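Local structure of putative oxygenase (4XAA) at residues 8-11 with 12-16; 88-91 with 92-96; 112-116 with 117-121. The protein probably acts as an iron- and 2-oxoglutarate-dependent dioxygenase, consistent with a part in the oxidative cyclizations of orthosomycin biosynthesis. One frame throughout, in Å; residues are numbered along the deposited sequence.

The three contacts follow in series along a single chain folded as a double-stranded beta helix. Interaction 1 lies on helix 8-18 and interaction 2 at the start of helix 90-100; their centres are about 17 Å apart, and Arg8 NH1 meets Leu95 CD1 at 3.5 Å. Interaction 3 lies across the chain's centre, its own centre about 29 Å from interaction 1 and about 27 Å from interaction 2. It continues strand 105-114 of the seven-stranded sheet toward strand 122-125 of the smaller one, where His125, with Asp127 and His196, binds nickel. Interaction 3 thus leads the chain to the metal site, while interactions 1 and 2 belong to helices packed on the large sheet.

Interaction 1. Residues 8-11 with 12-16; sequences RAAA and IERFR
Ile12 and Phe15 are bonded through their backbone N to Arg8 O and Ala11 O, two of four consecutive i to i+4 bonds that make residues 8-16 a regular alpha-helix, the start of helix 8-18. Its packed side carries Ala11, Ile12 and Phe15. Arg8 CD approaches Ile12 CD1 at 4.2 Å, because the arginine chain folds at chi2 and chi3 while CG1 of Ile12, lying beside its own backbone N (chi1 -73°), leads back over Arg8 O at 3.5 Å. Arg8, Ala11 and Ile12 all touch Phe99 of helix 90-100, and the Phe15 ring turns away from the preceding turn onto Val189 and Asp191 of strand 186-191. The other side is polar and looser. Arg14 bends at chi3 (-44°) and lays its guanidinium back along the helix, one face over Ala10 O and Ala11 CA; CA stands 3.6 Å above the plane, toward its rim. Arg14 NH2 comes to 3.8 Å from Ala11 CB, resting against the methyl. Glu13 points its carboxylate forward along the chain, where Arg17 also pairs with OE2; Arg16 NH2 forms a salt bridge with Glu13 OE2 at 2.7 Å, nearly along its C-O bond and 24° out of the guanidinium plane.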
loop_
_atom_site.group_PDB
_atom_site.type_symbol
_atom_site.label_atom_id
_atom_site.label_comp_id
_atom_site.label_asym_id
_atom_site.label_seq_id
_atom_site.Cartn_x
_atom_site.Cartn_y
_atom_site.Cartn_z
ATOM N N ARG A 8 4.529 17.028 -8.768
ATOM C CA ARG A 8 5.463 15.929 -8.573
ATOM C C ARG A 8 6.651 16.312 -7.703
ATOM O O ARG A 8 6.999 15.591 -6.777
ATOM C CB ARG A 8 5.948 15.430 -9.927
ATOM C CG ARG A 8 6.983 14.344 -9.874
ATOM C CD ARG A 8 6.478 13.085 -9.185
ATOM N NE ARG A 8 5.149 12.634 -9.607
ATOM C CZ ARG A 8 4.905 11.906 -10.693
ATOM N NH1 ARG A 8 5.901 11.577 -11.498
ATOM N NH2 ARG A 8 3.661 11.516 -10.977
ATOM N N ALA A 9 7.270 17.447 -7.990
ATOM C CA ALA A 9 8.454 17.848 -7.249
ATOM C C ALA A 9 8.155 18.044 -5.752
ATOM O O ALA A 9 8.903 17.558 -4.901
ATOM C CB ALA A 9 9.043 19.113 -7.847
ATOM N N ALA A 10 7.069 18.752 -5.440
ATOM C CA ALA A 10 6.630 18.924 -4.058
ATOM C C ALA A 10 6.254 17.596 -3.403
ATOM O O ALA A 10 6.431 17.420 -2.193
ATOM C CB ALA A 10 5.463 19.867 -3.989
ATOM N N ALA A 11 5.726 16.674 -4.199
ATOM C CA ALA A 11 5.351 15.370 -3.701
ATOM C C ALA A 11 6.602 14.569 -3.331
ATOM O O ALA A 11 6.633 13.878 -2.301
ATOM C CB ALA A 11 4.519 14.643 -4.714
ATOM N N ILE A 12 7.648 14.687 -4.146
ATOM C CA ILE A 12 8.911 14.027 -3.833
ATOM C C ILE A 12 9.513 14.666 -2.587
ATOM O O ILE A 12 10.082 13.985 -1.739
ATOM C CB ILE A 12 9.910 14.091 -5.011
ATOM C CG1 ILE A 12 9.469 13.142 -6.121
ATOM C CG2 ILE A 12 11.317 13.701 -4.560
ATOM C CD1 ILE A 12 10.259 13.302 -7.416
ATOM N N GLU A 13 9.358 15.977 -2.465
ATOM C CA GLU A 13 9.862 16.682 -1.302
ATOM C C GLU A 13 9.129 16.237 -0.045
ATOM O O GLU A 13 9.747 16.041 0.996
ATOM C CB GLU A 13 9.733 18.193 -1.484
ATOM C CG GLU A 13 10.440 18.987 -0.396
ATOM C CD GLU A 13 11.945 18.759 -0.395
ATOM O OE1 GLU A 13 12.558 18.832 -1.484
ATOM O OE2 GLU A 13 12.516 18.508 0.688
ATOM N N ARG A 14 7.817 16.051 -0.146
ATOM C CA ARG A 14 7.048 15.584 1.002
ATOM C C ARG A 14 7.411 14.142 1.355
ATOM O O ARG A 14 7.408 13.763 2.532
ATOM C CB ARG A 14 5.544 15.694 0.744
ATOM C CG ARG A 14 5.005 17.117 0.757
ATOM C CD ARG A 14 3.481 17.166 0.891
ATOM N NE ARG A 14 2.847 16.190 0.013
ATOM C CZ ARG A 14 2.540 16.413 -1.261
ATOM N NH1 ARG A 14 2.803 17.602 -1.804
ATOM N NH2 ARG A 14 1.965 15.447 -1.982
ATOM N N PHE A 15 7.711 13.335 0.341
ATOM C CA PHE A 15 8.174 11.969 0.580
ATOM C C PHE A 15 9.451 12.016 1.395
ATOM O O PHE A 15 9.611 11.288 2.358
ATOM C CB PHE A 15 8.418 11.222 -0.734
ATOM C CG PHE A 15 9.096 9.896 -0.555
ATOM C CD1 PHE A 15 8.418 8.823 0.021
ATOM C CD2 PHE A 15 10.405 9.704 -0.978
ATOM C CE1 PHE A 15 9.047 7.582 0.184
ATOM C CE2 PHE A 15 11.043 8.452 -0.822
ATOM C CZ PHE A 15 10.365 7.402 -0.241
ATOM N N ARG A 16 10.355 12.896 0.999
ATOM C CA ARG A 16 11.664 12.966 1.613
ATOM C C ARG A 16 11.546 13.469 3.050
ATOM O O ARG A 16 12.277 13.050 3.940
ATOM C CB ARG A 16 12.577 13.877 0.786
ATOM C CG ARG A 16 14.043 13.661 1.051
ATOM C CD ARG A 16 14.885 14.765 0.423
ATOM N NE ARG A 16 14.537 16.092 0.922
ATOM C CZ ARG A 16 14.676 16.492 2.185
ATOM N NH1 ARG A 16 15.145 15.665 3.114
ATOM N NH2 ARG A 16 14.334 17.729 2.527
#

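Interaction 2. Residues 88-91 with 92-96; sequences HREE and LAQLA
Glu90 and Glu91 present their carbonyl oxygens to the backbone N atoms of Gln94 and Leu95, forming the opening turn of helix 90-100. Leu95 N to Glu91 O is 2.8 Å, Gln94 N to Glu90 O 3.1 Å. Over Glu90 O also lies the Gln94 side chain: its CG, beside the backbone N (chi1 -73°), comes within 3.2 Å, and the extended chain carries NE2 to 4.0 Å from Glu90 CB. Arg89 O makes a weak bond to Leu92 N, and a water links it to Ala93, accepting from Ala93 N and donating to Arg89 O at 2.6 Å. Beyond this first shell, at the start of the helix, Arg89 gathers the two glutamates into a salt-bridge network. NH2 of Arg89 pairs with Glu91 OE2 at 2.9 Å by a weak, bent bond, whereas NH1 faces Glu90 OE1 through charge alone, the oxygen lying well out of the guanidinium plane. Arg89 touches Leu27, and Glu91 touches Val26 and Leu27, in the loop after strand 20-25. The helix lies across the large sheet: Leu92, Leu95 and Ala96 pack on Ile141, Leu139 and Cys137 of strand 136-142, and Leu92, Ala93 and Ala96 on Tyr214 of strand 207-215.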
loop_
_atom_site.group_PDB
_atom_site.type_symbol
_atom_site.label_atom_id
_atom_site.label_comp_id
_atom_site.label_asym_id
_atom_site.label_seq_id
_atom_site.Cartn_x
_atom_site.Cartn_y
_atom_site.Cartn_z
ATOM N N HIS A 88 3.878 -4.661 -13.930
ATOM C CA HIS A 88 5.243 -4.475 -14.390
ATOM C C HIS A 88 5.381 -3.371 -15.417
ATOM O O HIS A 88 6.396 -3.296 -16.116
ATOM C CB HIS A 88 5.750 -5.799 -14.935
ATOM C CG HIS A 88 5.423 -6.950 -14.036
ATOM N ND1 HIS A 88 5.961 -7.079 -12.772
ATOM C CD2 HIS A 88 4.576 -7.996 -14.192
ATOM C CE1 HIS A 88 5.475 -8.164 -12.200
ATOM N NE2 HIS A 88 4.634 -8.739 -13.038
ATOM N N ARG A 89 4.358 -2.523 -15.504
ATOM C CA ARG A 89 4.455 -1.300 -16.291
ATOM C C ARG A 89 5.681 -0.552 -15.805
ATOM O O ARG A 89 5.973 -0.519 -14.611
ATOM C CB ARG A 89 3.200 -0.420 -16.163
ATOM C CG ARG A 89 1.926 -1.013 -16.741
ATOM C CD ARG A 89 1.996 -1.146 -18.259
ATOM N NE ARG A 89 2.162 0.149 -18.910
ATOM C CZ ARG A 89 2.844 0.329 -20.036
ATOM N NH1 ARG A 89 3.414 -0.711 -20.632
ATOM N NH2 ARG A 89 2.959 1.542 -20.568
ATOM N N GLU A 90 6.400 0.036 -16.740
ATOM C CA GLU A 90 7.657 0.693 -16.445
ATOM C C GLU A 90 7.483 1.996 -15.662
ATOM O O GLU A 90 8.403 2.433 -14.971
ATOM C CB GLU A 90 8.398 0.973 -17.750
ATOM C CG GLU A 90 7.532 1.686 -18.793
ATOM C CD GLU A 90 6.756 0.724 -19.713
ATOM O OE1 GLU A 90 6.434 -0.424 -19.297
ATOM O OE2 GLU A 90 6.473 1.128 -20.864
ATOM N N GLU A 91 6.316 2.623 -15.777
ATOM C CA GLU A 91 6.081 3.879 -15.085
ATOM C C GLU A 91 6.180 3.714 -13.566
ATOM O O GLU A 91 6.548 4.653 -12.846
ATOM C CB GLU A 91 4.713 4.449 -15.458
ATOM C CG GLU A 91 4.552 4.805 -16.931
ATOM C CD GLU A 91 4.069 3.629 -17.760
ATOM O OE1 GLU A 91 4.258 2.471 -17.309
ATOM O OE2 GLU A 91 3.498 3.865 -18.853
ATOM N N LEU A 92 5.865 2.521 -13.080
ATOM C CA LEU A 92 5.814 2.286 -11.644
ATOM C C LEU A 92 7.197 2.344 -11.033
ATOM O O LEU A 92 7.425 3.086 -10.083
ATOM C CB LEU A 92 5.156 0.948 -11.346
ATOM C CG LEU A 92 3.694 0.940 -11.791
ATOM C CD1 LEU A 92 3.064 -0.430 -11.577
ATOM C CD2 LEU A 92 2.916 2.012 -11.067
ATOM N N ALA A 93 8.133 1.595 -11.603
ATOM C CA ALA A 93 9.484 1.571 -11.059
ATOM C C ALA A 93 10.172 2.903 -11.307
ATOM O O ALA A 93 10.984 3.345 -10.504
ATOM C CB ALA A 93 10.277 0.438 -11.657
ATOM N N GLN A 94 9.828 3.552 -12.413
ATOM C CA GLN A 94 10.348 4.890 -12.695
ATOM C C GLN A 94 9.828 5.928 -11.690
ATOM O O GLN A 94 10.574 6.794 -11.243
ATOM C CB GLN A 94 10.008 5.296 -14.137
ATOM C CG GLN A 94 10.851 4.548 -15.192
ATOM C CD GLN A 94 10.292 4.638 -16.604
ATOM O OE1 GLN A 94 9.240 5.245 -16.844
ATOM N NE2 GLN A 94 10.991 4.018 -17.548
ATOM N N LEU A 95 8.561 5.835 -11.309
ATOM C CA LEU A 95 8.067 6.674 -10.223
ATOM C C LEU A 95 8.849 6.452 -8.925
ATOM O O LEU A 95 9.252 7.410 -8.258
ATOM C CB LEU A 95 6.589 6.411 -9.953
ATOM C CG LEU A 95 6.012 7.324 -8.874
ATOM C CD1 LEU A 95 5.797 8.719 -9.459
ATOM C CD2 LEU A 95 4.715 6.778 -8.310
ATOM N N ALA A 96 9.049 5.183 -8.569
ATOM C CA ALA A 96 9.730 4.838 -7.336
ATOM C C ALA A 96 11.183 5.287 -7.381
ATOM O O ALA A 96 11.685 5.840 -6.413
ATOM C CB ALA A 96 9.640 3.345 -7.074
HETATM O O HOH W 1 7.673 -1.078 -12.772
#

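Interaction 3. Residues 112-116 with 117-121; sequences VLKEP and YRAAE
Pro116 and Arg118 close a classic gamma turn round Tyr117, whose positive phi (70°) brings Arg118 N to 2.6 Å from Pro116 O. The donor stands above the carbonyl plane, a strongly bent approach in keeping with so tight a turn, and the chain reverses to bring Ala119 beside Lys114. There Ala119 CB sits 3.7 Å from Lys114 CA and also meets Lys114 CD. Lys114 bends at chi2 (-69°), so its end swings over this methyl, and NZ bonds to Ala120 O at 3.2 Å, in the carbonyl plane; Ser198 OG and Gly199 O also bond to NZ. In the double-stranded beta helix the loop 115-121, with this turn in it, passes the chain from strand 105-114 of the large sheet to strand 122-125 of the small one, where His125 binds nickel. Flanking the turn, Glu115 and Arg118 lie side by side. Arg118 NH2 forms a salt bridge with Glu115 OE2 at 2.9 Å, in the guanidinium plane and on the syn side but tilted off the carboxylate plane, the two flat groups being 44° apart. Glu115 OE1 forms a salt bridge with Arg66 NH1 and accepts a hydrogen bond from Leu69 N, while Arg118 NH1 bonds to Arg66 O.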
loop_
_atom_site.group_PDB
_atom_site.type_symbol
_atom_site.label_atom_id
_atom_site.label_comp_id
_atom_site.label_asym_id
_atom_site.label_seq_id
_atom_site.Cartn_x
_atom_site.Cartn_y
_atom_site.Cartn_z
ATOM N N VAL A 112 -3.584 -5.658 -0.759
ATOM C CA VAL A 112 -4.198 -5.478 0.542
ATOM C C VAL A 112 -5.617 -4.933 0.353
ATOM O O VAL A 112 -5.929 -4.256 -0.646
ATOM C CB VAL A 112 -3.361 -4.565 1.440
ATOM C CG1 VAL A 112 -1.885 -4.872 1.231
ATOM C CG2 VAL A 112 -3.642 -3.119 1.137
ATOM N N LEU A 113 -6.473 -5.279 1.314
ATOM C CA LEU A 113 -7.918 -5.228 1.136
ATOM C C LEU A 113 -8.641 -4.851 2.388
ATOM O O LEU A 113 -8.338 -5.385 3.463
ATOM C CB LEU A 113 -8.470 -6.591 0.717
ATOM C CG LEU A 113 -7.715 -7.358 -0.342
ATOM C CD1 LEU A 113 -8.167 -8.765 -0.319
ATOM C CD2 LEU A 113 -8.052 -6.698 -1.650
ATOM N N LYS A 114 -9.629 -3.977 2.230
ATOM C CA LYS A 114 -10.640 -3.748 3.247
ATOM C C LYS A 114 -11.982 -4.228 2.719
ATOM O O LYS A 114 -12.564 -3.567 1.867
ATOM C CB LYS A 114 -10.724 -2.269 3.613
ATOM C CG LYS A 114 -9.413 -1.630 4.033
ATOM C CD LYS A 114 -8.912 -2.157 5.380
ATOM C CE LYS A 114 -7.593 -1.477 5.752
ATOM N NZ LYS A 114 -7.340 -1.512 7.213
ATOM N N GLU A 115 -12.452 -5.385 3.198
ATOM C CA GLU A 115 -13.817 -5.853 2.917
ATOM C C GLU A 115 -14.799 -4.806 3.434
ATOM O O GLU A 115 -14.489 -4.076 4.371
ATOM C CB GLU A 115 -14.124 -7.204 3.595
ATOM C CG GLU A 115 -13.292 -8.414 3.170
ATOM C CD GLU A 115 -14.020 -9.739 3.411
ATOM O OE1 GLU A 115 -13.472 -10.806 3.072
ATOM O OE2 GLU A 115 -15.155 -9.721 3.932
ATOM N N PRO A 116 -15.992 -4.734 2.835
ATOM C CA PRO A 116 -17.007 -3.832 3.379
ATOM C C PRO A 116 -17.394 -4.262 4.778
ATOM O O PRO A 116 -17.391 -5.460 5.029
ATOM C CB PRO A 116 -18.176 -3.990 2.407
ATOM C CG PRO A 116 -17.551 -4.422 1.141
ATOM C CD PRO A 116 -16.426 -5.339 1.570
ATOM N N TYR A 117 -17.644 -3.301 5.668
ATOM C CA TYR A 117 -18.209 -3.556 6.998
ATOM C C TYR A 117 -17.295 -4.273 7.999
ATOM O O TYR A 117 -17.282 -3.933 9.181
ATOM C CB TYR A 117 -19.495 -4.361 6.851
ATOM C CG TYR A 117 -20.521 -3.675 6.003
ATOM C CD1 TYR A 117 -20.930 -2.372 6.299
ATOM C CD2 TYR A 117 -21.077 -4.308 4.901
ATOM C CE1 TYR A 117 -21.873 -1.730 5.545
ATOM C CE2 TYR A 117 -22.025 -3.664 4.127
ATOM C CZ TYR A 117 -22.423 -2.371 4.457
ATOM O OH TYR A 117 -23.367 -1.705 3.695
ATOM N N ARG A 118 -16.537 -5.256 7.528
ATOM C CA ARG A 118 -15.887 -6.200 8.434
ATOM C C ARG A 118 -14.373 -6.041 8.551
ATOM O O ARG A 118 -13.720 -6.827 9.238
ATOM C CB ARG A 118 -16.203 -7.633 7.995
ATOM C CG ARG A 118 -17.684 -7.948 7.948
ATOM C CD ARG A 118 -17.916 -9.435 7.905
ATOM N NE ARG A 118 -17.221 -10.049 6.779
ATOM C CZ ARG A 118 -16.848 -11.325 6.741
ATOM N NH1 ARG A 118 -17.094 -12.114 7.775
ATOM N NH2 ARG A 118 -16.216 -11.807 5.683
ATOM N N ALA A 119 -13.806 -5.037 7.893
ATOM C CA ALA A 119 -12.355 -4.948 7.832
ATOM C C ALA A 119 -11.771 -4.522 9.163
ATOM O O ALA A 119 -12.263 -3.606 9.805
ATOM C CB ALA A 119 -11.919 -3.994 6.737
ATOM N N ALA A 120 -10.711 -5.205 9.567
ATOM C CA ALA A 120 -9.993 -4.866 10.783
ATOM C C ALA A 120 -9.017 -3.746 10.508
ATOM O O ALA A 120 -8.737 -3.422 9.356
ATOM C CB ALA A 120 -9.254 -6.072 11.318
ATOM N N GLU A 121 -8.482 -3.156 11.561
ATOM C CA GLU A 121 -7.390 -2.233 11.382
ATOM C C GLU A 121 -6.133 -3.017 11.031
ATOM O O GLU A 121 -6.054 -4.231 11.258
ATOM C CB GLU A 121 -7.166 -1.395 12.643
ATOM C CG GLU A 121 -6.720 -2.186 13.871
ATOM C CD GLU A 121 -6.198 -1.290 14.988
ATOM O OE1 GLU A 121 -6.650 -1.437 16.144
ATOM O OE2 GLU A 121 -5.325 -0.437 14.710
#